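Side-chain contacts in activating signal cointegrator 1 complex subunit 3 (Homo sapiens, PDB 6YXQ), which unwinds duplex DNA in the 3'-5' direction at the cost of ATP during repair of alkylated DNA, and also takes part in rescuing stalled ribosomes: residues A[157-160]-A[161-165]; A[83-86]-A[87-91]; A[65-68]-A[69-73]. All coordinates share one frame; numbering follows the deposited sequence.

Interaction 1. Residues A[157-160]-A[161-165]; sequences TEKE and HGDRV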
ATOM      1  N   THR A 157      29.714  -0.455  10.735  1.00 75.00           N
ATOM      2  CA  THR A 157      28.754  -0.610   9.644  1.00 82.67           C
ATOM      3  C   THR A 157      27.339  -0.323  10.125  1.00 76.47           C
ATOM      4  O   THR A 157      26.566   0.355   9.439  1.00 87.76           O
ATOM      5  CB  THR A 157      28.810  -2.015   9.027  1.00 82.32           C
ATOM      6  OG1 THR A 157      28.032  -2.923   9.818  1.00 95.12           O
ATOM      7  CG2 THR A 157      30.224  -2.525   8.901  1.00 78.51           C
ATOM      8  N   GLU A 158      26.986  -0.833  11.305  1.00 74.43           N
ATOM      9  CA  GLU A 158      25.632  -0.658  11.818  1.00 75.15           C
ATOM     10  C   GLU A 158      25.343   0.806  12.107  1.00 85.32           C
ATOM     11  O   GLU A 158      24.253   1.308  11.807  1.00 81.43           O
ATOM     12  CB  GLU A 158      25.444  -1.504  13.076  1.00 78.76           C
ATOM     13  CG  GLU A 158      23.999  -1.841  13.366  1.00104.08           C
ATOM     14  CD  GLU A 158      23.337  -2.547  12.208  1.00116.89           C
ATOM     15  OE1 GLU A 158      23.952  -3.492  11.665  1.00118.92           O
ATOM     16  OE2 GLU A 158      22.211  -2.145  11.834  1.00113.20           O
ATOM     17  N   LYS A 159      26.325   1.509  12.668  1.00 87.06           N
ATOM     18  CA  LYS A 159      26.148   2.904  13.035  1.00 74.23           C
ATOM     19  C   LYS A 159      25.897   3.766  11.806  1.00 77.01           C
ATOM     20  O   LYS A 159      24.957   4.571  11.778  1.00 79.86           O
ATOM     21  CB  LYS A 159      27.376   3.396  13.799  1.00 63.16           C
ATOM     22  CG  LYS A 159      27.433   4.909  13.915  1.00 70.11           C
ATOM     23  CD  LYS A 159      28.570   5.400  14.799  1.00 81.01           C
ATOM     24  CE  LYS A 159      28.061   6.303  15.903  1.00 95.21           C
ATOM     25  NZ  LYS A 159      27.426   7.554  15.398  1.00 94.12           N
ATOM     26  N   GLU A 160      26.725   3.614  10.771  1.00 63.53           N
ATOM     27  CA  GLU A 160      26.558   4.478   9.611  1.00 75.88           C
ATOM     28  C   GLU A 160      25.244   4.185   8.903  1.00 87.21           C
ATOM     29  O   GLU A 160      24.580   5.108   8.414  1.00 96.56           O
ATOM     30  CB  GLU A 160      27.744   4.337   8.655  1.00101.32           C
ATOM     31  CG  GLU A 160      27.695   5.326   7.491  1.00120.31           C
ATOM     32  CD  GLU A 160      27.033   4.729   6.270  1.00121.36           C
ATOM     33  OE1 GLU A 160      26.679   3.533   6.331  1.00120.95           O
ATOM     34  OE2 GLU A 160      26.859   5.447   5.261  1.00123.90           O
ATOM     35  N   HIS A 161      24.842   2.913   8.846  1.00 79.15           N
ATOM     36  CA  HIS A 161      23.510   2.614   8.336  1.00 77.31           C
ATOM     37  C   HIS A 161      22.444   3.260   9.210  1.00 97.06           C
ATOM     38  O   HIS A 161      21.417   3.731   8.708  1.00103.59           O
ATOM     39  CB  HIS A 161      23.286   1.107   8.247  1.00 68.75           C
ATOM     40  CG  HIS A 161      21.944   0.739   7.692  1.00104.57           C
ATOM     41  ND1 HIS A 161      20.797   0.742   8.458  1.00114.22           N
ATOM     42  CD2 HIS A 161      21.561   0.380   6.444  1.00114.31           C
ATOM     43  CE1 HIS A 161      19.767   0.390   7.709  1.00109.95           C
ATOM     44  NE2 HIS A 161      20.204   0.164   6.482  1.00113.16           N
ATOM     45  N   GLY A 162      22.683   3.306  10.522  1.00 94.06           N
ATOM     46  CA  GLY A 162      21.733   3.951  11.411  1.00 83.15           C
ATOM     47  C   GLY A 162      21.770   5.464  11.315  1.00 78.44           C
ATOM     48  O   GLY A 162      20.738   6.129  11.445  1.00 84.79           O
ATOM     49  N   ASP A 163      22.953   6.032  11.084  1.00 78.54           N
ATOM     50  CA  ASP A 163      23.071   7.480  10.976  1.00 72.79           C
ATOM     51  C   ASP A 163      22.434   8.036   9.709  1.00 81.62           C
ATOM     52  O   ASP A 163      22.244   9.253   9.626  1.00 89.00           O
ATOM     53  CB  ASP A 163      24.545   7.893  11.045  1.00 75.79           C
ATOM     54  CG  ASP A 163      25.149   7.684  12.430  1.00 98.51           C
ATOM     55  OD1 ASP A 163      24.409   7.278  13.353  1.00 99.82           O
ATOM     56  OD2 ASP A 163      26.367   7.921  12.595  1.00105.30           O
ATOM     57  N   ARG A 164      22.110   7.192   8.726  1.00 86.78           N
ATOM     58  CA  ARG A 164      21.422   7.661   7.528  1.00 81.57           C
ATOM     59  C   ARG A 164      20.117   8.344   7.907  1.00 81.02           C
ATOM     60  O   ARG A 164      19.391   7.881   8.789  1.00 98.55           O
ATOM     61  CB  ARG A 164      21.134   6.494   6.576  1.00 86.50           C
ATOM     62  CG  ARG A 164      22.354   5.698   6.126  1.00 91.40           C
ATOM     63  CD  ARG A 164      22.054   4.914   4.850  1.00109.55           C
ATOM     64  NE  ARG A 164      22.736   3.620   4.798  1.00120.76           N
ATOM     65  CZ  ARG A 164      23.937   3.423   4.258  1.00112.12           C
ATOM     66  NH1 ARG A 164      24.606   4.436   3.719  1.00109.07           N
ATOM     67  NH2 ARG A 164      24.469   2.207   4.257  1.00 95.75           N
ATOM     68  N   VAL A 165      19.813   9.452   7.240  1.00 78.71           N
ATOM     69  CA  VAL A 165      18.589  10.202   7.498  1.00 88.15           C
ATOM     70  C   VAL A 165      17.729  10.196   6.242  1.00 93.32           C
ATOM     71  O   VAL A 165      18.229  10.420   5.132  1.00 87.39           O
ATOM     72  CB  VAL A 165      18.884  11.640   7.961  1.00 84.59           C
ATOM     73  CG1 VAL A 165      19.436  11.627   9.377  1.00 83.29           C
ATOM     74  CG2 VAL A 165      19.848  12.323   7.009  1.00 89.11           C
TER

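Interaction 2. Residues A[83-86]-A[87-91]; sequences QIVG and TDNGR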
ATOM      1  N   GLN A  83      38.018  -5.815 -12.614  1.00 78.46           N
ATOM      2  CA  GLN A  83      37.411  -6.777 -13.532  1.00 66.02           C
ATOM      3  C   GLN A  83      35.885  -6.688 -13.503  1.00 76.10           C
ATOM      4  O   GLN A  83      35.236  -6.673 -14.555  1.00 77.11           O
ATOM      5  CB  GLN A  83      37.877  -8.194 -13.200  1.00 60.74           C
ATOM      6  CG  GLN A  83      39.377  -8.376 -13.308  1.00 62.13           C
ATOM      7  CD  GLN A  83      39.869  -9.699 -12.739  1.00 75.25           C
ATOM      8  OE1 GLN A  83      39.344 -10.205 -11.747  1.00 70.75           O
ATOM      9  NE2 GLN A  83      40.895 -10.257 -13.362  1.00 90.98           N
ATOM     10  N   ILE A  84      35.291  -6.611 -12.306  1.00 81.20           N
ATOM     11  CA  ILE A  84      33.829  -6.612 -12.208  1.00 74.39           C
ATOM     12  C   ILE A  84      33.247  -5.292 -12.700  1.00 82.13           C
ATOM     13  O   ILE A  84      32.318  -5.273 -13.517  1.00 77.37           O
ATOM     14  CB  ILE A  84      33.372  -6.897 -10.769  1.00 65.99           C
ATOM     15  CG1 ILE A  84      33.702  -8.334 -10.372  1.00 71.63           C
ATOM     16  CG2 ILE A  84      31.874  -6.618 -10.639  1.00 50.57           C
ATOM     17  CD1 ILE A  84      33.263  -8.688  -8.971  1.00 73.51           C
ATOM     18  N   VAL A  85      33.754  -4.171 -12.178  1.00 95.70           N
ATOM     19  CA  VAL A  85      33.164  -2.871 -12.487  1.00 89.58           C
ATOM     20  C   VAL A  85      33.507  -2.445 -13.911  1.00 83.39           C
ATOM     21  O   VAL A  85      32.667  -1.881 -14.621  1.00 84.93           O
ATOM     22  CB  VAL A  85      33.608  -1.818 -11.450  1.00 86.72           C
ATOM     23  CG1 VAL A  85      32.753  -0.564 -11.559  1.00 99.76           C
ATOM     24  CG2 VAL A  85      33.500  -2.380 -10.038  1.00 80.56           C
ATOM     25  N   GLY A  86      34.723  -2.732 -14.361  1.00 79.39           N
ATOM     26  CA  GLY A  86      35.210  -2.193 -15.623  1.00 67.55           C
ATOM     27  C   GLY A  86      35.905  -0.862 -15.427  1.00105.41           C
ATOM     28  O   GLY A  86      35.621  -0.109 -14.497  1.00129.19           O
ATOM     29  N   THR A  87      36.852  -0.568 -16.320  1.00115.80           N
ATOM     30  CA  THR A  87      37.702   0.604 -16.138  1.00127.97           C
ATOM     31  C   THR A  87      37.145   1.881 -16.751  1.00142.27           C
ATOM     32  O   THR A  87      37.733   2.950 -16.541  1.00138.60           O
ATOM     33  CB  THR A  87      39.099   0.368 -16.725  1.00127.93           C
ATOM     34  OG1 THR A  87      39.065   0.585 -18.141  1.00138.68           O
ATOM     35  CG2 THR A  87      39.582  -1.040 -16.434  1.00122.09           C
ATOM     36  N   ASP A  88      36.047   1.811 -17.504  1.00157.80           N
ATOM     37  CA  ASP A  88      35.589   3.007 -18.207  1.00169.03           C
ATOM     38  C   ASP A  88      34.757   3.917 -17.316  1.00168.49           C
ATOM     39  O   ASP A  88      34.672   5.118 -17.588  1.00171.88           O
ATOM     40  CB  ASP A  88      34.818   2.614 -19.472  1.00173.98           C
ATOM     41  CG  ASP A  88      35.589   1.632 -20.332  1.00175.43           C
ATOM     42  OD1 ASP A  88      34.990   0.633 -20.794  1.00174.11           O
ATOM     43  OD2 ASP A  88      36.804   1.844 -20.517  1.00175.05           O
ATOM     44  N   ASN A  89      34.154   3.386 -16.249  1.00162.40           N
ATOM     45  CA  ASN A  89      33.464   4.254 -15.298  1.00151.96           C
ATOM     46  C   ASN A  89      34.437   5.020 -14.406  1.00131.52           C
ATOM     47  O   ASN A  89      34.085   6.086 -13.891  1.00130.11           O
ATOM     48  CB  ASN A  89      32.484   3.449 -14.441  1.00147.10           C
ATOM     49  CG  ASN A  89      31.595   2.541 -15.265  1.00151.59           C
ATOM     50  OD1 ASN A  89      31.736   1.319 -15.233  1.00160.13           O
ATOM     51  ND2 ASN A  89      30.668   3.138 -16.013  1.00147.98           N
ATOM     52  N   GLY A  90      35.642   4.504 -14.202  1.00111.51           N
ATOM     53  CA  GLY A  90      36.721   5.278 -13.626  1.00 98.06           C
ATOM     54  C   GLY A  90      37.248   4.687 -12.332  1.00120.07           C
ATOM     55  O   GLY A  90      36.786   3.655 -11.844  1.00132.00           O
ATOM     56  N   ARG A  91      38.232   5.396 -11.768  1.00118.15           N
ATOM     57  CA  ARG A  91      38.951   4.914 -10.591  1.00114.54           C
ATOM     58  C   ARG A  91      38.044   4.844  -9.368  1.00114.38           C
ATOM     59  O   ARG A  91      38.028   3.836  -8.649  1.00126.08           O
ATOM     60  CB  ARG A  91      40.152   5.820 -10.315  1.00105.94           C
ATOM     61  CG  ARG A  91      41.171   5.258  -9.332  1.00111.28           C
ATOM     62  CD  ARG A  91      40.836   5.603  -7.881  1.00120.42           C
ATOM     63  NE  ARG A  91      40.956   7.029  -7.574  1.00136.89           N
ATOM     64  CZ  ARG A  91      42.077   7.622  -7.167  1.00140.31           C
ATOM     65  NH1 ARG A  91      43.192   6.917  -7.018  1.00138.97           N
ATOM     66  NH2 ARG A  91      42.084   8.925  -6.908  1.00131.60           N
TER

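Interaction 3. Residues A[65-68]-A[69-73]; sequences SKMQ and SINED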
ATOM      1  N   SER A  65      53.184  -4.338  10.938  1.00103.22           N
ATOM      2  CA  SER A  65      53.554  -5.724  10.685  1.00106.19           C
ATOM      3  C   SER A  65      52.612  -6.390   9.690  1.00 96.45           C
ATOM      4  O   SER A  65      53.033  -6.868   8.628  1.00 94.68           O
ATOM      5  CB  SER A  65      53.546  -6.493  12.013  1.00110.74           C
ATOM      6  OG  SER A  65      53.980  -5.675  13.092  1.00116.47           O
ATOM      7  N   LYS A  66      51.322  -6.398  10.018  1.00 86.24           N
ATOM      8  CA  LYS A  66      50.327  -7.082   9.210  1.00 91.69           C
ATOM      9  C   LYS A  66      49.717  -6.189   8.138  1.00 92.60           C
ATOM     10  O   LYS A  66      49.203  -6.710   7.137  1.00101.83           O
ATOM     11  CB  LYS A  66      49.249  -7.657  10.138  1.00 97.24           C
ATOM     12  CG  LYS A  66      49.865  -8.355  11.359  1.00100.47           C
ATOM     13  CD  LYS A  66      48.871  -9.208  12.135  1.00110.48           C
ATOM     14  CE  LYS A  66      49.401 -10.635  12.336  1.00115.46           C
ATOM     15  NZ  LYS A  66      48.336 -11.613  12.734  1.00107.12           N
ATOM     16  N   MET A  67      49.781  -4.864   8.309  1.00 85.38           N
ATOM     17  CA  MET A  67      49.384  -3.972   7.222  1.00 75.77           C
ATOM     18  C   MET A  67      50.215  -4.220   5.967  1.00 94.85           C
ATOM     19  O   MET A  67      49.709  -4.060   4.846  1.00101.57           O
ATOM     20  CB  MET A  67      49.506  -2.511   7.656  1.00 61.76           C
ATOM     21  CG  MET A  67      48.402  -2.044   8.595  1.00 66.12           C
ATOM     22  SD  MET A  67      46.728  -2.299   7.959  1.00 84.07           S
ATOM     23  CE  MET A  67      46.783  -1.407   6.407  1.00 75.37           C
ATOM     24  N   GLN A  68      51.481  -4.617   6.134  1.00 97.94           N
ATOM     25  CA  GLN A  68      52.319  -4.926   4.972  1.00100.24           C
ATOM     26  C   GLN A  68      51.659  -5.946   4.040  1.00 94.37           C
ATOM     27  O   GLN A  68      51.593  -5.740   2.821  1.00 87.30           O
ATOM     28  CB  GLN A  68      53.694  -5.422   5.431  1.00116.55           C
ATOM     29  CG  GLN A  68      54.748  -5.395   4.328  1.00130.57           C
ATOM     30  CD  GLN A  68      55.783  -6.500   4.456  1.00138.35           C
ATOM     31  OE1 GLN A  68      55.444  -7.669   4.643  1.00150.46           O
ATOM     32  NE2 GLN A  68      57.057  -6.133   4.349  1.00126.38           N
ATOM     33  N   SER A  69      51.170  -7.056   4.598  1.00102.84           N
ATOM     34  CA  SER A  69      50.481  -8.069   3.797  1.00109.28           C
ATOM     35  C   SER A  69      49.061  -7.648   3.417  1.00113.06           C
ATOM     36  O   SER A  69      48.556  -8.002   2.331  1.00122.52           O
ATOM     37  CB  SER A  69      50.439  -9.387   4.564  1.00104.60           C
ATOM     38  OG  SER A  69      49.260 -10.112   4.261  1.00110.52           O
ATOM     39  N   ILE A  70      48.397  -6.905   4.303  1.00 89.00           N
ATOM     40  CA  ILE A  70      47.018  -6.520   4.047  1.00 61.74           C
ATOM     41  C   ILE A  70      46.932  -5.578   2.856  1.00 77.19           C
ATOM     42  O   ILE A  70      45.913  -5.544   2.160  1.00 89.82           O
ATOM     43  CB  ILE A  70      46.419  -5.922   5.334  1.00 72.70           C
ATOM     44  CG1 ILE A  70      45.991  -7.053   6.263  1.00 64.64           C
ATOM     45  CG2 ILE A  70      45.246  -4.982   5.038  1.00 76.67           C
ATOM     46  CD1 ILE A  70      46.056  -6.695   7.709  1.00 70.11           C
ATOM     47  N   ASN A  71      47.999  -4.829   2.567  1.00 91.03           N
ATOM     48  CA  ASN A  71      47.969  -3.965   1.387  1.00 94.36           C
ATOM     49  C   ASN A  71      47.965  -4.779   0.093  1.00 88.86           C
ATOM     50  O   ASN A  71      47.269  -4.427  -0.869  1.00 77.12           O
ATOM     51  CB  ASN A  71      49.141  -2.986   1.424  1.00101.78           C
ATOM     52  CG  ASN A  71      48.982  -1.937   2.514  1.00106.12           C
ATOM     53  OD1 ASN A  71      48.062  -2.011   3.334  1.00102.83           O
ATOM     54  ND2 ASN A  71      49.879  -0.954   2.527  1.00105.12           N
ATOM     55  N   GLU A  72      48.710  -5.887   0.052  1.00 93.52           N
ATOM     56  CA  GLU A  72      48.629  -6.768  -1.109  1.00 87.83           C
ATOM     57  C   GLU A  72      47.248  -7.402  -1.218  1.00 88.88           C
ATOM     58  O   GLU A  72      46.710  -7.556  -2.325  1.00 85.03           O
ATOM     59  CB  GLU A  72      49.716  -7.841  -1.035  1.00 89.51           C
ATOM     60  CG  GLU A  72      51.132  -7.305  -1.217  1.00107.84           C
ATOM     61  CD  GLU A  72      51.223  -6.226  -2.287  1.00121.29           C
ATOM     62  OE1 GLU A  72      51.389  -5.038  -1.929  1.00120.08           O
ATOM     63  OE2 GLU A  72      51.125  -6.566  -3.488  1.00119.23           O
ATOM     64  N   ASP A  73      46.651  -7.767  -0.081  1.00 81.02           N
ATOM     65  CA  ASP A  73      45.284  -8.293  -0.131  1.00 70.81           C
ATOM     66  C   ASP A  73      44.313  -7.262  -0.704  1.00 66.37           C
ATOM     67  O   ASP A  73      43.470  -7.584  -1.554  1.00 80.35           O
ATOM     68  CB  ASP A  73      44.842  -8.737   1.260  1.00 74.89           C
ATOM     69  CG  ASP A  73      45.603  -9.953   1.747  1.00 84.08           C
ATOM     70  OD1 ASP A  73      45.891 -10.842   0.916  1.00 89.23           O
ATOM     71  OD2 ASP A  73      45.922 -10.013   2.954  1.00 84.28           O
TER

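Interaction 1. Residues A[157-160]-A[161-165]
T157 receives the amide of H161 on its backbone oxygen, N to O 3.1 Å, an ordinary alpha-helical bond. Its hydroxyl turns the other way and is bonded to the carbonyl of V154. E158 repeats the backbone pattern, its O taking the N of G162 at 2.8 Å. K159 adds a side-chain link to its backbone bond with D163. CG stands anti to the backbone N (chi1 166°), and bends further out, at chi3 and chi4, fold the chain back until NZ lies 3.0 Å from OD2 of D163. The lysine uses the syn lone pair of that oxygen, and the salt bridge spans one helical turn on the surface, where the long lysine chain can bridge the turn to the short aspartate carboxylate. E160 forms a second i to i+4 ion pair, with OE2 placed 2.9 Å from NH1 of R164. This is not the flat, two-pronged pairing of carboxylate and guanidinium: the two planes stand 89° apart, and OE1 lies over one guanidinium face, toward its rim, 3.0 Å above the plane. The backbone adds a weak bond, R164 N to E160 O at 3.2 Å, just where R164 leaves helical angles. The two ion pairs link successive turns at the C-terminal end of helix 147-163, on its surface. Beyond that end the chain runs on as a loop, and NZ of K169 in this loop is hydrogen-bonded to the carbonyl O of G162.

Interaction 2. Residues A[83-86]-A[87-91]
T87 lays its methyl group beside the peptide that joins it to G86, with CG2 3.8 Å from the glycine C. The torsion (chi1 81°) sets CG2 next to the backbone N and leaves OG1 between N and the carbonyl carbon. The bend comes at G86, the first residue past helix 64-85, whose phi is positive (90°). At this phi a CB would be jammed against the carbonyl O of V85, and it would also crowd the N of T87, so a residue without a side chain belongs here. Residues 87-89 keep roughly helical angles but make no regular helical bonds. Even the i to i+3 pair, G86 O and N89 N, is 4.2 Å apart. N89 reaches back across the turn, bringing its amide end beside the carbonyl and the side chain of V85. A short polar side chain fits such an exposed bend, whereas branched V85 is suited to the more sheltered inner side. G90 follows with phi near 120°, a second backbone conformation that requires glycine, and occupies the N-cap position of the next helix. R91 opens that helix, its guanidinium in a long, weak ion pair with E95. The bend thus joins helix 64-85 to helix 91-105 through two glycines. V85 packs on I94 of helix 91-105 and on F123 of helix 113-123, neighbouring I84 reaches L101, I119 and F123, and N89 touches H41 in a loop.

Interaction 3. Residues A[65-68]-A[69-73]
M67 and I70 meet on the buried side of this stretch of helix 64-85, the methionine CE lying 4.1 Å from CG2 of the isoleucine. M67 leaves the backbone with CG anti to its carbonyl carbon (chi1 -75°), and further bends at chi2 and chi3 curl the thioether forward along the helix. The curl also brings CE beside the side-chain oxygen of N71, 3.4 Å from OD1. A long, flexible, unbranched residue is well able to bend in this way. On its other branch, I70 sends CD1 back to the aliphatic root of K66, 4.1 Å from CB, so that a beta-branched residue touches two neighbours of the preceding turn at once. An alanine in place of I70 would remove CG2 and CD1, and is likely to leave the M67 methyl and the K66 CB without their hydrocarbon partner. Beneath these side chains run two helical bonds, I70 N to K66 O and N71 N to M67 O, each 3.0 Å. The solvent side is looser. Q68 and E72 extend polar chains outward and make little side-chain contact within the stretch, as befits an exposed helix flank, and the hydroxyl of S65 is bonded to E63. I70 packs on L62, H144 and on I141 of helix 128-142, and from D73, one turn after S69, a salt bridge runs to R140 of that same helix.

In the fold
All three contacts are local, and none touches another. Interactions 3 and 2 share helix 64-85, one near its start and the other at its end, with centres 24 Å apart and nearest atoms about 11 Å apart. Interaction 1 closes helix 147-163 much later in the chain, its centre 27 Å from that of interaction 2 and 28 Å from that of interaction 3. They differ in what holds or shapes them: ion pairs in 157-165, glycine-shaped backbone in 83-91, and hydrocarbon contact in 65-73. The chain is the N-terminal, helical part of the protein, within the region required for binding ASCC2, and is separate from the helicase domains, so these contacts are probably remote from the ATPase sites.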